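Local coordinates for uncharacterized NTF-2 like protein (Silicibacter pomeroyi DSS-3, PDB 3FKA), which is of unknown function but belongs to the NTF2-like superfamily and is assigned to a putative lumazine-binding family, so it may bind a small ligand, at residues R32-F35 and G36-E40. Sequence-based numbering, arbitrary orientation. Where two conformers were deposited one is given.
Sequences RIFF and GKASE. With EDO (1,2-ethanediol), chain R.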
loop_
_atom_site.group_PDB
_atom_site.type_symbol
_atom_site.label_atom_id
_atom_site.label_comp_id
_atom_site.label_asym_id
_atom_site.label_seq_id
_atom_site.Cartn_x
_atom_site.Cartn_y
_atom_site.Cartn_z
ATOM N N ARG B 32 17.979 -3.543 -19.733
ATOM C CA ARG B 32 18.154 -2.179 -19.254
ATOM C C ARG B 32 17.389 -1.949 -17.963
ATOM O O ARG B 32 17.934 -1.425 -17.028
ATOM C CB ARG B 32 17.669 -1.146 -20.281
ATOM C CG ARG B 32 17.691 0.317 -19.793
ATOM C CD ARG B 32 17.068 1.266 -20.808
ATOM N NE ARG B 32 16.983 2.625 -20.263
ATOM C CZ ARG B 32 17.971 3.536 -20.239
ATOM N NH1 ARG B 32 19.194 3.278 -20.717
ATOM N NH2 ARG B 32 17.734 4.736 -19.718
ATOM N N ILE B 33 16.124 -2.358 -17.933
ATOM C CA ILE B 33 15.242 -2.112 -16.758
ATOM C C ILE B 33 15.313 -3.027 -15.535
ATOM O O ILE B 33 14.759 -2.675 -14.469
ATOM C CB ILE B 33 13.776 -1.974 -17.242
ATOM C CG1 ILE B 33 13.158 -3.307 -17.687
ATOM C CG2 ILE B 33 13.741 -0.850 -18.329
ATOM C CD1 ILE B 33 11.709 -3.181 -18.119
ATOM N N PHE B 34 15.938 -4.187 -15.715
ATOM C CA PHE B 34 16.160 -5.161 -14.653
ATOM C C PHE B 34 17.654 -5.259 -14.394
ATOM O O PHE B 34 18.448 -5.371 -15.352
ATOM C CB PHE B 34 15.685 -6.563 -15.025
ATOM C CG PHE B 34 14.206 -6.773 -14.950
ATOM C CD1 PHE B 34 13.396 -6.590 -16.065
ATOM C CD2 PHE B 34 13.620 -7.194 -13.768
ATOM C CE1 PHE B 34 12.032 -6.786 -15.999
ATOM C CE2 PHE B 34 12.237 -7.396 -13.703
ATOM C CZ PHE B 34 11.454 -7.203 -14.820
ATOM N N PHE B 35 18.039 -5.216 -13.114
ATOM C CA PHE B 35 19.409 -5.433 -12.708
ATOM C C PHE B 35 19.863 -6.821 -13.148
ATOM O O PHE B 35 19.050 -7.753 -13.222
ATOM C CB PHE B 35 19.575 -5.335 -11.183
ATOM C CG PHE B 35 19.689 -3.931 -10.666
ATOM C CD1 PHE B 35 20.924 -3.298 -10.695
ATOM C CD2 PHE B 35 18.614 -3.250 -10.118
ATOM C CE1 PHE B 35 21.095 -1.998 -10.198
ATOM C CE2 PHE B 35 18.786 -1.934 -9.609
ATOM C CZ PHE B 35 20.025 -1.320 -9.673
ATOM N N GLY B 36 21.155 -6.963 -13.411
ATOM C CA GLY B 36 21.739 -8.245 -13.796
ATOM C C GLY B 36 21.404 -9.391 -12.865
ATOM O O GLY B 36 21.108 -10.479 -13.325
ATOM N N LYS B 37 21.407 -9.108 -11.560
ATOM C CA LYS B 37 21.116 -10.087 -10.520
ATOM C C LYS B 37 19.646 -10.104 -10.076
ATOM O O LYS B 37 19.314 -10.709 -9.044
ATOM C CB LYS B 37 22.040 -9.856 -9.314
ATOM C CG LYS B 37 23.513 -10.043 -9.571
ATOM C CD LYS B 37 24.266 -9.856 -8.256
ATOM C CE LYS B 37 25.743 -9.920 -8.448
ATOM N NZ LYS B 37 26.508 -9.673 -7.167
ATOM N N ALA B 38 18.743 -9.523 -10.871
ATOM C CA ALA B 38 17.326 -9.511 -10.545
ATOM C C ALA B 38 16.736 -10.918 -10.633
ATOM O O ALA B 38 17.247 -11.775 -11.369
ATOM C CB ALA B 38 16.552 -8.608 -11.476
ATOM N N SER B 39 15.670 -11.130 -9.877
ATOM C CA SER B 39 14.953 -12.394 -9.848
ATOM C C SER B 39 13.480 -12.223 -10.202
ATOM O O SER B 39 12.934 -11.140 -10.003
ATOM C CB SER B 39 15.023 -12.967 -8.438
ATOM O OG SER B 39 14.409 -12.050 -7.514
ATOM N N GLU B 40 12.883 -13.259 -10.797
ATOM C CA GLU B 40 11.439 -13.327 -11.080
ATOM C C GLU B 40 11.034 -14.618 -10.390
ATOM O O GLU B 40 11.486 -15.696 -10.794
ATOM C CB GLU B 40 11.081 -13.373 -12.540
ATOM C CG GLU B 40 9.572 -13.563 -12.713
ATOM C CD GLU B 40 9.164 -13.878 -14.097
ATOM O OE1 GLU B 40 9.644 -14.887 -14.633
ATOM O OE2 GLU B 40 8.318 -13.159 -14.618
HETATM C C1 EDO R . 24.672 -5.394 -9.723
HETATM O O1 EDO R . 24.556 -4.272 -10.624
HETATM C C2 EDO R . 23.320 -6.084 -9.543
HETATM O O2 EDO R . 22.977 -6.894 -10.665
#
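F35 and A38 close a type I beta turn, F35-G36-K37-A38, that carries the chain from the short extended piece after helix 27-33 into strand 38-44 of the curved sheet of this NTF2-like fold. F34 is the first residue to leave helical geometry, and F34 and F35 run briefly as extended chain, with I33 and F35 bonded through their backbones to I112 of strand 109-119. The chain then turns its corner at G36 and K37. A single backbone hydrogen bond spans the turn, from A38 N to F35 O at 3.0 Å with an N-H...O angle of 157°; the donor stands well above the carbonyl plane. The methyl of A38 points back into the bend, CB lying 3.2 Å from F35 O and 4.0 Å from F34 CD2, where it meets the F34 ring at its edge. F56 of helix 53-63 packs edge-to-face with the same ring. The two rings diverge: F34 lies within its own chain, on I112, whereas F35 packs on V113 of its own chain and on L48 and W50 of the second subunit, making the turn part of the subunit interface. F35 has CG anti to its carbonyl carbon, beside the backbone N (chi1 -82°), which brings CD1 to 3.8 Å from O1 of a bound 1,2-ethanediol, probably from the crystallisation liquor; O1 sits at the ring edge, near its plane. The extended side chain of K37 passes the other hydroxyl of the diol, with CB and CG each 3.4 Å from O2. That same O2 accepts a hydrogen bond from K37 N at 2.9 Å.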